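Local coordinates for protein type III effector HopU1 (Pseudomonas syringae pv. tomato, PDB 3U0J) that probably transfers ADP-ribose from NAD+ onto arginine side chains of target proteins, acting as a type III effector of a plant pathogen, at residues S153-L158 with A228-S233; G166-G171 with I222-G227; R191-A196 with M247-I252; T200-D205 with E240-P245. One frame throughout, in Å; residues are numbered along the deposited sequence.

Contact 1: residues S153-L158 with A228-S233; sequences SALNRL and ADISGS
This is helix-on-sheet packing in the ADP-ribosyltransferase fold: helix 145-162 lies against strand 227-229, an outermost strand of a three-stranded antiparallel sheet. No direct hydrogen bond joins the two segments, and the core of the contact is aliphatic. L155 has its CG anti to the carbonyl carbon (chi1 -48°), and from there the CD2 branch meets the CG2 methyl of I230 at 3.8 Å and the CB of A228 at 4.0 Å, crossing the isoleucine obliquely. One helical turn on, L158 brings CD1 to the same I230 CG2, 4.0 Å away and at about a right angle, so one methyl takes both leucines. M243 of strand 241-243 and I95 of helix 89-99 also pack on the I230 side chain.

The polar link is indirect. Water 1 accepts from D229 N at 3.1 Å and donates weakly to L158 O, tying the strand backbone to the helix.

Beyond the strand the chain is held by an Asx turn. D229 OD2 goes to R202 in a salt bridge, while OD1 grips S231 twice: S231 OG meets its syn lone pair at 2.8 Å, and S231 N comes from above the carboxylate plane at 3.0 Å.

Contact 2: residues G166-G171 with I222-G227; sequences GTVYRG and ISLKRG
V168 sits at the centre, its CG1 anti to the carbonyl carbon (chi1 -66°) and its CG2 in the crowded position between N and C. That placement aims CG2 at the neighbouring strand, where it meets L224 CD1 at 3.4 Å, the two side chains crossing at about a right angle, and I222 CB at 3.8 Å. L224 reaches this point with its CG beside the backbone N, and its CD1 touches both valine methyls. I222, its CG1 anti to the carbonyl carbon, runs side by side with R170, CD1 4.1 Å from R170 CG; the arginine, bent at chi2 and chi3, carries its guanidinium away.

The backbone is an antiparallel pairing of strands 167-172 and 218-224, at one border of the five-stranded mixed sheet. The Y169-R170-G171 sequence is consistent with the arginine motif of the R-S-E class of ADP-ribosyltransferases. V168 and I222 form a hydrogen-bonded pair, V168 N to I222 O at 2.8 Å and I222 N to V168 O at 2.9 Å, both nearly along the C=O axis. Around G166 a second such pair joins L224, with L224 N to G166 O at 2.8 Å. T167 and S223 lie on the opposite face from V168.

Contact 3: residues R191-A196 with M247-I252; sequences RYVEPA and MSEFVI
R191, just ahead of the first paired residue, reaches across to E249. From a CB lying 3.5 Å from F250 O, its chain goes out extended: CG still passes that carbonyl, CD comes 3.5 Å from E249 OE2, and at the tip NH1 forms a salt bridge with E249 OE2 at 3.2 Å. The carboxylate oxygen lies in the guanidinium plane, at its edge, yet the N-H approaches from well above the carboxylate plane, the two groups being turned 74° apart. E249 OE1 has a second charged partner, R133.

On the same face as E249, V193 lies alongside its aliphatic part, V193 CG2 at 3.5 Å from E249 CG. M247, bent at chi2, brings SD to V193 CG1 and folds its CE over P195. On the other face of the sheet Y192 and F250 point the same way, Y192 CD1 and F250 CD2 meeting at 3.9 Å, at the edge of the tyrosine ring.

The strands are antiparallel: F250 N gives to Y192 O at 2.7 Å, Y192 N to F250 O at 2.8 Å, and E194 N to S248 O at 3.0 Å.

Strand 192-194 is one of two outermost strands of the five-stranded mixed sheet. Strand 248-257 separates it from strand 263-269, helix 176-188 packs on Y192 and I252, and helix 116-126 reaches A196 and supplies R125 to E194 OE2.

Contact 4: residues T200-D205 with E240-P245; sequences TTRIKD and EEIMLP
The carbonyl oxygen of I242 is gripped twice, both times by T200. The backbone N of T200 donates to I242 O at 3.0 Å, nearly along the C=O axis, while T200 OG1 donates at 2.8 Å from above the carbonyl plane. The hydroxyl gets there because OG1 takes the crowded position between the backbone N and the carbonyl carbon (chi1 72°), leaving the CG2 methyl to pack on L244 CD2. In return I242 N gives to T200 O at 3.0 Å, which completes a hydrogen-bonded antiparallel pair.

Further along, R202 N donates almost straight to E240 O at 3.3 Å (173°). The R202 chain, bent at chi3, brings its guanidinium round so that E240 O lies at the edge, near its plane, and I242 CD1 sits 4.0 Å above one face, toward the rim. The carboxylate of E240 is only a long charge partner, with R202 NE 3.8 Å from E240 OE1 and no N-H aimed at it; the firmer salt bridge of R202 runs to D229. I203 crosses the same glutamate at about a right angle, its CD1 methyl 3.5 Å from E240 CD.

T201 OG1 receives I203 N in an ST turn and is also hydrogen-bonded to E239 O. E241 OE1 meets S234 OG, and E241 OE2 has a weak bond to S199 OG. The sequence S199-T200-T201 facing E239-E240-E241 is consistent with the S-T-S-like and E-x-E motifs that, with the arginine motif, mark the NAD+ site of R-S-E class ADP-ribosyltransferases.

The contacts join two sheets. Contacts 2 and 3, centres about 12 Å apart, both belong to the five-stranded sheet, where I222 CG2 packs on F250 CE1 at 3.6 Å. Contacts 1 and 4 share the three-stranded one: A228 O is 2.8 Å from M243 N, a probable hydrogen bond, and D229 and R202 tie the same two contacts. Contacts 2 and 4 bring the sheets together, their centres about 7 Å apart and Y169 N 2.7 Å from T201 O. That junction places R170 beside the strands that carry T200 and E241, which is consistent with the NAD+ site lying there, as in related ADP-ribosyltransferases. Contact 1, its centre about 15 Å from that of contact 2, packs helix 145-162 on an outer strand of the smaller sheet.

Contact 1: residues S153-L158 with A228-S233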
loop_
_atom_site.group_PDB
_atom_site.type_symbol
_atom_site.label_atom_id
_atom_site.label_comp_id
_atom_site.label_asym_id
_atom_site.label_seq_id
_atom_site.Cartn_x
_atom_site.Cartn_y
_atom_site.Cartn_z
ATOM N N SER A 153 -3.520 10.512 -3.644
ATOM C CA SER A 153 -2.868 11.811 -3.763
ATOM C C SER A 153 -1.467 11.767 -3.170
ATOM O O SER A 153 -0.526 12.274 -3.765
ATOM C CB SER A 153 -3.689 12.911 -3.085
ATOM O OG SER A 153 -3.067 14.180 -3.220
ATOM N N ALA A 154 -1.332 11.150 -2.000
ATOM C CA ALA A 154 -0.040 11.093 -1.346
ATOM C C ALA A 154 0.979 10.477 -2.279
ATOM O O ALA A 154 2.056 11.047 -2.507
ATOM C CB ALA A 154 -0.118 10.307 -0.071
ATOM N N LEU A 155 0.647 9.307 -2.816
ATOM C CA LEU A 155 1.590 8.618 -3.679
ATOM C C LEU A 155 1.878 9.467 -4.912
ATOM O O LEU A 155 2.994 9.486 -5.399
ATOM C CB LEU A 155 1.074 7.243 -4.074
ATOM C CG LEU A 155 0.534 6.341 -2.958
ATOM C CD1 LEU A 155 0.174 4.969 -3.513
ATOM C CD2 LEU A 155 1.494 6.200 -1.779
ATOM N N ASN A 156 0.883 10.185 -5.413
ATOM C CA ASN A 156 1.108 11.013 -6.589
ATOM C C ASN A 156 2.090 12.162 -6.302
ATOM O O ASN A 156 3.062 12.335 -7.047
ATOM C CB ASN A 156 -0.212 11.516 -7.205
ATOM C CG ASN A 156 -0.879 10.479 -8.126
ATOM O OD1 ASN A 156 -0.215 9.623 -8.687
ATOM N ND2 ASN A 156 -2.196 10.577 -8.292
ATOM N N ARG A 157 1.832 12.930 -5.232
ATOM C CA ARG A 157 2.729 13.982 -4.754
ATOM C C ARG A 157 4.161 13.449 -4.640
ATOM O O ARG A 157 5.104 14.096 -5.065
ATOM C CB ARG A 157 2.310 14.445 -3.359
ATOM C CG ARG A 157 1.618 15.799 -3.212
ATOM C CD ARG A 157 0.314 15.751 -3.869
ATOM N NE ARG A 157 -0.798 16.473 -3.238
ATOM C CZ ARG A 157 -1.253 17.657 -3.652
ATOM N NH1 ARG A 157 -0.622 18.323 -4.611
ATOM N NH2 ARG A 157 -2.328 18.186 -3.096
ATOM N N LEU A 158 4.327 12.275 -4.043
ATOM C CA LEU A 158 5.668 11.724 -3.825
ATOM C C LEU A 158 6.322 11.207 -5.099
ATOM O O LEU A 158 7.506 11.442 -5.331
ATOM C CB LEU A 158 5.654 10.597 -2.788
ATOM C CG LEU A 158 5.474 10.905 -1.300
ATOM C CD1 LEU A 158 5.095 9.630 -0.533
ATOM C CD2 LEU A 158 6.707 11.578 -0.695
ATOM N N ALA A 228 6.179 4.579 -5.253
ATOM C CA ALA A 228 6.292 5.589 -4.219
ATOM C C ALA A 228 7.083 5.122 -3.008
ATOM O O ALA A 228 6.759 4.118 -2.376
ATOM C CB ALA A 228 4.912 6.081 -3.814
ATOM N N ASP A 229 8.135 5.852 -2.688
ATOM C CA ASP A 229 8.901 5.546 -1.502
ATOM C C ASP A 229 8.261 6.310 -0.357
ATOM O O ASP A 229 8.405 7.526 -0.253
ATOM C CB ASP A 229 10.348 5.953 -1.679
ATOM C CG ASP A 229 11.160 5.737 -0.437
ATOM O OD1 ASP A 229 10.580 5.226 0.542
ATOM O OD2 ASP A 229 12.372 6.074 -0.436
ATOM N N ILE A 230 7.536 5.576 0.478
ATOM C CA ILE A 230 6.771 6.127 1.578
ATOM C C ILE A 230 7.450 5.848 2.923
ATOM O O ILE A 230 6.860 6.038 3.995
ATOM C CB ILE A 230 5.401 5.453 1.626
ATOM C CG1 ILE A 230 5.586 3.940 1.840
ATOM C CG2 ILE A 230 4.598 5.767 0.355
ATOM C CD1 ILE A 230 4.361 3.230 2.273
ATOM N N SER A 231 8.685 5.371 2.876
ATOM C CA SER A 231 9.377 5.037 4.109
ATOM C C SER A 231 9.377 6.203 5.104
ATOM O O SER A 231 9.407 5.987 6.304
ATOM C CB SER A 231 10.796 4.575 3.819
ATOM O OG SER A 231 11.503 5.577 3.124
ATOM N N GLY A 232 9.322 7.431 4.608
ATOM C CA GLY A 232 9.296 8.585 5.495
ATOM C C GLY A 232 8.034 8.718 6.335
ATOM O O GLY A 232 8.083 9.177 7.468
ATOM N N SER A 233 6.908 8.302 5.768
ATOM C CA SER A 233 5.608 8.386 6.412
ATOM C C SER A 233 5.166 7.085 7.036
ATOM O O SER A 233 4.189 7.056 7.771
ATOM C CB SER A 233 4.566 8.730 5.368
ATOM O OG SER A 233 4.625 10.100 5.062
HETATM O O HOH W 1 8.746 8.568 -3.989
#

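Contact 2: residues G166-G171 with I222-G227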
loop_
_atom_site.group_PDB
_atom_site.type_symbol
_atom_site.label_atom_id
_atom_site.label_comp_id
_atom_site.label_asym_id
_atom_site.label_seq_id
_atom_site.Cartn_x
_atom_site.Cartn_y
_atom_site.Cartn_z
ATOM N N GLY A 166 13.454 0.569 -10.078
ATOM C CA GLY A 166 14.360 -0.434 -9.555
ATOM C C GLY A 166 13.662 -1.683 -9.068
ATOM O O GLY A 166 12.480 -1.886 -9.317
ATOM N N THR A 167 14.402 -2.521 -8.360
ATOM C CA THR A 167 13.896 -3.815 -7.938
ATOM C C THR A 167 13.395 -3.770 -6.502
ATOM O O THR A 167 14.062 -3.237 -5.617
ATOM C CB THR A 167 14.975 -4.922 -8.097
ATOM O OG1 THR A 167 15.231 -5.140 -9.492
ATOM C CG2 THR A 167 14.511 -6.223 -7.467
ATOM N N VAL A 168 12.204 -4.319 -6.289
ATOM C CA VAL A 168 11.637 -4.455 -4.965
ATOM C C VAL A 168 11.112 -5.865 -4.895
ATOM O O VAL A 168 11.077 -6.557 -5.920
ATOM C CB VAL A 168 10.465 -3.515 -4.751
ATOM C CG1 VAL A 168 10.930 -2.079 -4.773
ATOM C CG2 VAL A 168 9.399 -3.755 -5.810
ATOM N N TYR A 169 10.693 -6.277 -3.695
ATOM C CA TYR A 169 10.311 -7.654 -3.426
ATOM C C TYR A 169 9.003 -7.724 -2.646
ATOM O O TYR A 169 8.630 -6.775 -1.959
ATOM C CB TYR A 169 11.415 -8.371 -2.645
ATOM C CG TYR A 169 12.769 -8.349 -3.330
ATOM C CD1 TYR A 169 13.141 -9.347 -4.237
ATOM C CD2 TYR A 169 13.678 -7.327 -3.068
ATOM C CE1 TYR A 169 14.367 -9.313 -4.863
ATOM C CE2 TYR A 169 14.913 -7.290 -3.685
ATOM C CZ TYR A 169 15.251 -8.279 -4.581
ATOM O OH TYR A 169 16.489 -8.215 -5.173
ATOM N N ARG A 170 8.323 -8.865 -2.766
ATOM C CA ARG A 170 7.046 -9.145 -2.117
ATOM C C ARG A 170 7.086 -10.584 -1.690
ATOM O O ARG A 170 7.521 -11.442 -2.454
ATOM C CB ARG A 170 5.902 -9.064 -3.119
ATOM C CG ARG A 170 5.152 -7.781 -3.148
ATOM C CD ARG A 170 4.007 -7.791 -2.170
ATOM N NE ARG A 170 2.782 -8.371 -2.710
ATOM C CZ ARG A 170 1.652 -8.445 -2.008
ATOM N NH1 ARG A 170 1.620 -7.961 -0.749
ATOM N NH2 ARG A 170 0.566 -9.004 -2.560
ATOM N N GLY A 171 6.593 -10.862 -0.494
ATOM C CA GLY A 171 6.458 -12.229 -0.050
ATOM C C GLY A 171 5.001 -12.503 0.207
ATOM O O GLY A 171 4.335 -11.716 0.876
ATOM N N ILE A 222 10.071 -7.859 -8.347
ATOM C CA ILE A 222 9.413 -6.873 -9.187
ATOM C C ILE A 222 10.384 -5.766 -9.549
ATOM O O ILE A 222 11.082 -5.225 -8.685
ATOM C CB ILE A 222 8.252 -6.255 -8.422
ATOM C CG1 ILE A 222 7.436 -7.358 -7.760
ATOM C CG2 ILE A 222 7.421 -5.389 -9.319
ATOM C CD1 ILE A 222 6.296 -6.846 -6.928
ATOM N N SER A 223 10.457 -5.444 -10.829
ATOM C CA SER A 223 11.202 -4.270 -11.228
ATOM C C SER A 223 10.205 -3.198 -11.655
ATOM O O SER A 223 9.324 -3.430 -12.495
ATOM C CB SER A 223 12.205 -4.587 -12.333
ATOM O OG SER A 223 11.540 -4.848 -13.547
ATOM N N LEU A 224 10.339 -2.027 -11.041
ATOM C CA LEU A 224 9.365 -0.971 -11.187
ATOM C C LEU A 224 9.928 0.121 -12.059
ATOM O O LEU A 224 11.104 0.496 -11.935
ATOM C CB LEU A 224 9.041 -0.386 -9.815
ATOM C CG LEU A 224 8.460 -1.367 -8.797
ATOM C CD1 LEU A 224 8.586 -0.812 -7.395
ATOM C CD2 LEU A 224 7.004 -1.675 -9.132
ATOM N N LYS A 225 9.087 0.639 -12.937
ATOM C CA LYS A 225 9.429 1.855 -13.636
ATOM C C LYS A 225 9.074 3.044 -12.743
ATOM O O LYS A 225 9.758 4.072 -12.756
ATOM C CB LYS A 225 8.677 1.934 -14.960
ATOM C CG LYS A 225 8.952 0.768 -15.886
ATOM C CD LYS A 225 8.230 0.929 -17.219
ATOM C CE LYS A 225 8.576 -0.194 -18.172
ATOM N NZ LYS A 225 7.985 0.042 -19.519
ATOM N N ARG A 226 8.009 2.904 -11.957
ATOM C CA ARG A 226 7.530 4.024 -11.162
ATOM C C ARG A 226 6.747 3.602 -9.908
ATOM O O ARG A 226 5.744 2.893 -9.986
ATOM C CB ARG A 226 6.697 4.944 -12.048
ATOM C CG ARG A 226 6.430 6.321 -11.466
ATOM C CD ARG A 226 5.983 7.316 -12.566
ATOM N NE ARG A 226 5.095 8.348 -12.029
ATOM C CZ ARG A 226 5.441 9.616 -11.838
ATOM N NH1 ARG A 226 6.667 10.034 -12.147
ATOM N NH2 ARG A 226 4.554 10.467 -11.339
ATOM N N GLY A 227 7.215 4.049 -8.748
ATOM C CA GLY A 227 6.572 3.723 -7.488
ATOM C C GLY A 227 6.861 4.726 -6.380
ATOM O O GLY A 227 7.691 5.623 -6.530
#

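Contact 3: residues R191-A196 with M247-I252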
loop_
_atom_site.group_PDB
_atom_site.type_symbol
_atom_site.label_atom_id
_atom_site.label_comp_id
_atom_site.label_asym_id
_atom_site.label_seq_id
_atom_site.Cartn_x
_atom_site.Cartn_y
_atom_site.Cartn_z
ATOM N N ARG A 191 -1.522 -10.603 -17.778
ATOM C CA ARG A 191 -0.952 -9.671 -16.813
ATOM C C ARG A 191 -1.352 -9.966 -15.368
ATOM O O ARG A 191 -2.479 -10.364 -15.078
ATOM C CB ARG A 191 -1.325 -8.237 -17.176
ATOM C CG ARG A 191 -0.693 -7.783 -18.470
ATOM C CD ARG A 191 -1.323 -6.514 -18.990
ATOM N NE ARG A 191 -0.578 -6.032 -20.149
ATOM C CZ ARG A 191 -0.683 -4.804 -20.654
ATOM N NH1 ARG A 191 -1.511 -3.921 -20.100
ATOM N NH2 ARG A 191 0.050 -4.465 -21.712
ATOM N N TYR A 192 -0.411 -9.783 -14.460
ATOM C CA TYR A 192 -0.750 -9.758 -13.064
ATOM C C TYR A 192 -1.215 -8.351 -12.746
ATOM O O TYR A 192 -0.474 -7.381 -12.925
ATOM C CB TYR A 192 0.461 -10.114 -12.218
ATOM C CG TYR A 192 0.163 -10.171 -10.739
ATOM C CD1 TYR A 192 0.520 -9.121 -9.906
ATOM C CD2 TYR A 192 -0.476 -11.267 -10.178
ATOM C CE1 TYR A 192 0.263 -9.161 -8.549
ATOM C CE2 TYR A 192 -0.736 -11.318 -8.813
ATOM C CZ TYR A 192 -0.364 -10.256 -8.006
ATOM O OH TYR A 192 -0.625 -10.267 -6.655
ATOM N N VAL A 193 -2.451 -8.241 -12.282
ATOM C CA VAL A 193 -3.047 -6.945 -11.984
ATOM C C VAL A 193 -3.511 -6.883 -10.536
ATOM O O VAL A 193 -4.268 -7.749 -10.069
ATOM C CB VAL A 193 -4.242 -6.674 -12.906
ATOM C CG1 VAL A 193 -4.942 -5.376 -12.511
ATOM C CG2 VAL A 193 -3.779 -6.629 -14.358
ATOM N N GLU A 194 -3.047 -5.859 -9.825
ATOM C CA GLU A 194 -3.442 -5.658 -8.427
ATOM C C GLU A 194 -4.328 -4.413 -8.243
ATOM O O GLU A 194 -3.852 -3.278 -8.352
ATOM C CB GLU A 194 -2.212 -5.572 -7.526
ATOM C CG GLU A 194 -2.553 -5.111 -6.122
ATOM C CD GLU A 194 -3.510 -6.055 -5.436
ATOM O OE1 GLU A 194 -4.700 -5.709 -5.287
ATOM O OE2 GLU A 194 -3.064 -7.160 -5.069
ATOM N N PRO A 195 -5.628 -4.619 -7.992
ATOM C CA PRO A 195 -6.553 -3.478 -7.879
ATOM C C PRO A 195 -6.280 -2.629 -6.651
ATOM O O PRO A 195 -6.592 -1.437 -6.647
ATOM C CB PRO A 195 -7.927 -4.136 -7.759
ATOM C CG PRO A 195 -7.738 -5.509 -8.411
ATOM C CD PRO A 195 -6.325 -5.910 -8.102
ATOM N N ALA A 196 -5.703 -3.220 -5.611
ATOM C CA ALA A 196 -5.438 -2.459 -4.395
ATOM C C ALA A 196 -4.062 -1.795 -4.453
ATOM O O ALA A 196 -3.403 -1.830 -5.484
ATOM C CB ALA A 196 -5.576 -3.341 -3.180
ATOM N N MET A 247 -4.559 -0.346 -9.145
ATOM C CA MET A 247 -4.554 -0.886 -10.509
ATOM C C MET A 247 -3.181 -0.939 -11.169
ATOM O O MET A 247 -3.046 -0.641 -12.362
ATOM C CB MET A 247 -5.529 -0.131 -11.415
ATOM C CG MET A 247 -6.959 -0.647 -11.309
ATOM S SD MET A 247 -7.133 -2.405 -11.670
ATOM C CE MET A 247 -8.555 -2.782 -10.677
ATOM N N SER A 248 -2.170 -1.323 -10.398
ATOM C CA SER A 248 -0.856 -1.573 -10.961
ATOM C C SER A 248 -0.868 -2.872 -11.754
ATOM O O SER A 248 -1.530 -3.849 -11.380
ATOM C CB SER A 248 0.187 -1.650 -9.863
ATOM O OG SER A 248 -0.050 -2.791 -9.075
ATOM N N GLU A 249 -0.116 -2.881 -12.844
ATOM C CA GLU A 249 -0.201 -3.942 -13.832
ATOM C C GLU A 249 1.190 -4.494 -14.126
ATOM O O GLU A 249 2.130 -3.712 -14.321
ATOM C CB GLU A 249 -0.804 -3.341 -15.100
ATOM C CG GLU A 249 -1.738 -4.252 -15.851
ATOM C CD GLU A 249 -2.867 -3.506 -16.549
ATOM O OE1 GLU A 249 -3.249 -2.390 -16.106
ATOM O OE2 GLU A 249 -3.382 -4.066 -17.542
ATOM N N PHE A 250 1.329 -5.824 -14.169
ATOM C CA PHE A 250 2.647 -6.455 -14.400
ATOM C C PHE A 250 2.672 -7.591 -15.421
ATOM O O PHE A 250 1.728 -8.369 -15.541
ATOM C CB PHE A 250 3.262 -6.965 -13.092
ATOM C CG PHE A 250 3.276 -5.945 -11.996
ATOM C CD1 PHE A 250 4.383 -5.132 -11.802
ATOM C CD2 PHE A 250 2.169 -5.781 -11.172
ATOM C CE1 PHE A 250 4.391 -4.178 -10.805
ATOM C CE2 PHE A 250 2.173 -4.829 -10.175
ATOM C CZ PHE A 250 3.288 -4.025 -9.991
ATOM N N VAL A 251 3.779 -7.671 -16.150
ATOM C CA VAL A 251 4.080 -8.812 -16.994
ATOM C C VAL A 251 4.908 -9.779 -16.167
ATOM O O VAL A 251 5.900 -9.376 -15.548
ATOM C CB VAL A 251 4.939 -8.379 -18.185
ATOM C CG1 VAL A 251 5.369 -9.584 -19.005
ATOM C CG2 VAL A 251 4.192 -7.365 -19.040
ATOM N N ILE A 252 4.527 -11.049 -16.136
ATOM C CA ILE A 252 5.397 -12.012 -15.477
ATOM C C ILE A 252 6.463 -12.494 -16.446
ATOM O O ILE A 252 6.170 -13.285 -17.332
ATOM C CB ILE A 252 4.619 -13.200 -14.942
ATOM C CG1 ILE A 252 3.436 -12.696 -14.105
ATOM C CG2 ILE A 252 5.545 -14.091 -14.131
ATOM C CD1 ILE A 252 2.414 -13.744 -13.759
HETATM O O HOH W 2 -0.994 -1.320 -6.574
#

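Contact 4: residues T200-D205 with E240-P245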
loop_
_atom_site.group_PDB
_atom_site.type_symbol
_atom_site.label_atom_id
_atom_site.label_comp_id
_atom_site.label_asym_id
_atom_site.label_seq_id
_atom_site.Cartn_x
_atom_site.Cartn_y
_atom_site.Cartn_z
ATOM N N THR A 200 5.497 -3.219 -1.227
ATOM C CA THR A 200 6.677 -3.990 -1.585
ATOM C C THR A 200 7.857 -3.517 -0.750
ATOM O O THR A 200 7.778 -2.469 -0.109
ATOM C CB THR A 200 7.009 -3.819 -3.089
ATOM O OG1 THR A 200 7.539 -2.502 -3.326
ATOM C CG2 THR A 200 5.757 -4.042 -3.960
ATOM N N THR A 201 8.950 -4.268 -0.750
ATOM C CA THR A 201 10.105 -3.837 0.028
ATOM C C THR A 201 11.383 -3.888 -0.792
ATOM O O THR A 201 11.556 -4.773 -1.613
ATOM C CB THR A 201 10.276 -4.669 1.304
ATOM O OG1 THR A 201 11.413 -4.195 2.024
ATOM C CG2 THR A 201 10.513 -6.090 0.949
ATOM N N ARG A 202 12.270 -2.926 -0.573
ATOM C CA ARG A 202 13.575 -2.939 -1.227
ATOM C C ARG A 202 14.496 -4.059 -0.720
ATOM O O ARG A 202 15.417 -4.488 -1.418
ATOM C CB ARG A 202 14.265 -1.602 -1.030
ATOM C CG ARG A 202 13.910 -0.570 -2.061
ATOM C CD ARG A 202 14.635 0.735 -1.757
ATOM N NE ARG A 202 13.933 1.466 -0.712
ATOM C CZ ARG A 202 13.970 2.788 -0.577
ATOM N NH1 ARG A 202 14.696 3.517 -1.427
ATOM N NH2 ARG A 202 13.275 3.376 0.398
ATOM N N ILE A 203 14.240 -4.527 0.494
ATOM C CA ILE A 203 15.117 -5.479 1.146
ATOM C C ILE A 203 14.640 -6.927 0.973
ATOM O O ILE A 203 13.603 -7.326 1.529
ATOM C CB ILE A 203 15.223 -5.157 2.643
ATOM C CG1 ILE A 203 15.379 -3.643 2.859
ATOM C CG2 ILE A 203 16.361 -5.927 3.273
ATOM C CD1 ILE A 203 15.017 -3.178 4.296
ATOM N N LYS A 204 15.410 -7.712 0.216
ATOM C CA LYS A 204 15.093 -9.115 0.004
ATOM C C LYS A 204 14.707 -9.826 1.297
ATOM O O LYS A 204 13.718 -10.550 1.336
ATOM C CB LYS A 204 16.244 -9.848 -0.676
ATOM C CG LYS A 204 16.025 -10.055 -2.152
ATOM C CD LYS A 204 17.174 -10.798 -2.837
ATOM C CE LYS A 204 16.949 -12.306 -2.850
ATOM N NZ LYS A 204 17.983 -13.031 -3.673
ATOM N N ASP A 205 15.471 -9.624 2.362
ATOM C CA ASP A 205 15.159 -10.331 3.601
ATOM C C ASP A 205 13.762 -10.036 4.124
ATOM O O ASP A 205 13.114 -10.905 4.712
ATOM C CB ASP A 205 16.195 -10.045 4.683
ATOM C CG ASP A 205 17.464 -10.854 4.489
ATOM O OD1 ASP A 205 17.469 -11.740 3.601
ATOM O OD2 ASP A 205 18.456 -10.605 5.211
ATOM N N GLU A 240 11.428 -0.232 4.800
ATOM C CA GLU A 240 11.915 0.311 3.523
ATOM C C GLU A 240 10.980 0.069 2.345
ATOM O O GLU A 240 11.432 -0.332 1.266
ATOM C CB GLU A 240 13.300 -0.235 3.171
ATOM C CG GLU A 240 14.448 0.334 3.994
ATOM C CD GLU A 240 15.821 0.106 3.337
ATOM O OE1 GLU A 240 15.873 -0.190 2.113
ATOM O OE2 GLU A 240 16.854 0.240 4.044
ATOM N N GLU A 241 9.691 0.338 2.536
ATOM C CA GLU A 241 8.700 0.010 1.524
ATOM C C GLU A 241 8.472 1.016 0.377
ATOM O O GLU A 241 8.604 2.223 0.526
ATOM C CB GLU A 241 7.379 -0.385 2.172
ATOM C CG GLU A 241 6.956 0.511 3.267
ATOM C CD GLU A 241 5.881 -0.120 4.140
ATOM O OE1 GLU A 241 6.047 -0.019 5.388
ATOM O OE2 GLU A 241 4.893 -0.707 3.579
ATOM N N ILE A 242 8.144 0.455 -0.779
ATOM C CA ILE A 242 7.711 1.186 -1.944
ATOM C C ILE A 242 6.260 0.756 -2.177
ATOM O O ILE A 242 5.968 -0.445 -2.136
ATOM C CB ILE A 242 8.547 0.759 -3.142
ATOM C CG1 ILE A 242 10.032 0.988 -2.867
ATOM C CG2 ILE A 242 8.106 1.489 -4.373
ATOM C CD1 ILE A 242 10.354 2.400 -2.494
ATOM N N MET A 243 5.351 1.718 -2.387
ATOM C CA MET A 243 3.914 1.428 -2.547
ATOM C C MET A 243 3.487 1.820 -3.963
ATOM O O MET A 243 4.000 2.802 -4.510
ATOM C CB MET A 243 3.089 2.183 -1.483
ATOM C CG MET A 243 1.560 1.906 -1.456
ATOM S SD MET A 243 0.630 2.675 -0.081
ATOM C CE MET A 243 1.094 1.636 1.287
ATOM N N LEU A 244 2.592 1.043 -4.581
ATOM C CA LEU A 244 2.118 1.363 -5.933
ATOM C C LEU A 244 0.711 1.920 -5.906
ATOM O O LEU A 244 -0.065 1.569 -5.036
ATOM C CB LEU A 244 2.114 0.127 -6.829
ATOM C CG LEU A 244 3.448 -0.435 -7.323
ATOM C CD1 LEU A 244 4.435 0.681 -7.451
ATOM C CD2 LEU A 244 3.973 -1.430 -6.340
ATOM N N PRO A 245 0.363 2.773 -6.875
ATOM C CA PRO A 245 -1.012 3.274 -7.002
ATOM C C PRO A 245 -1.991 2.146 -7.329
ATOM O O PRO A 245 -1.559 1.138 -7.875
ATOM C CB PRO A 245 -0.931 4.220 -8.208
ATOM C CG PRO A 245 0.521 4.517 -8.394
ATOM C CD PRO A 245 1.246 3.301 -7.931
#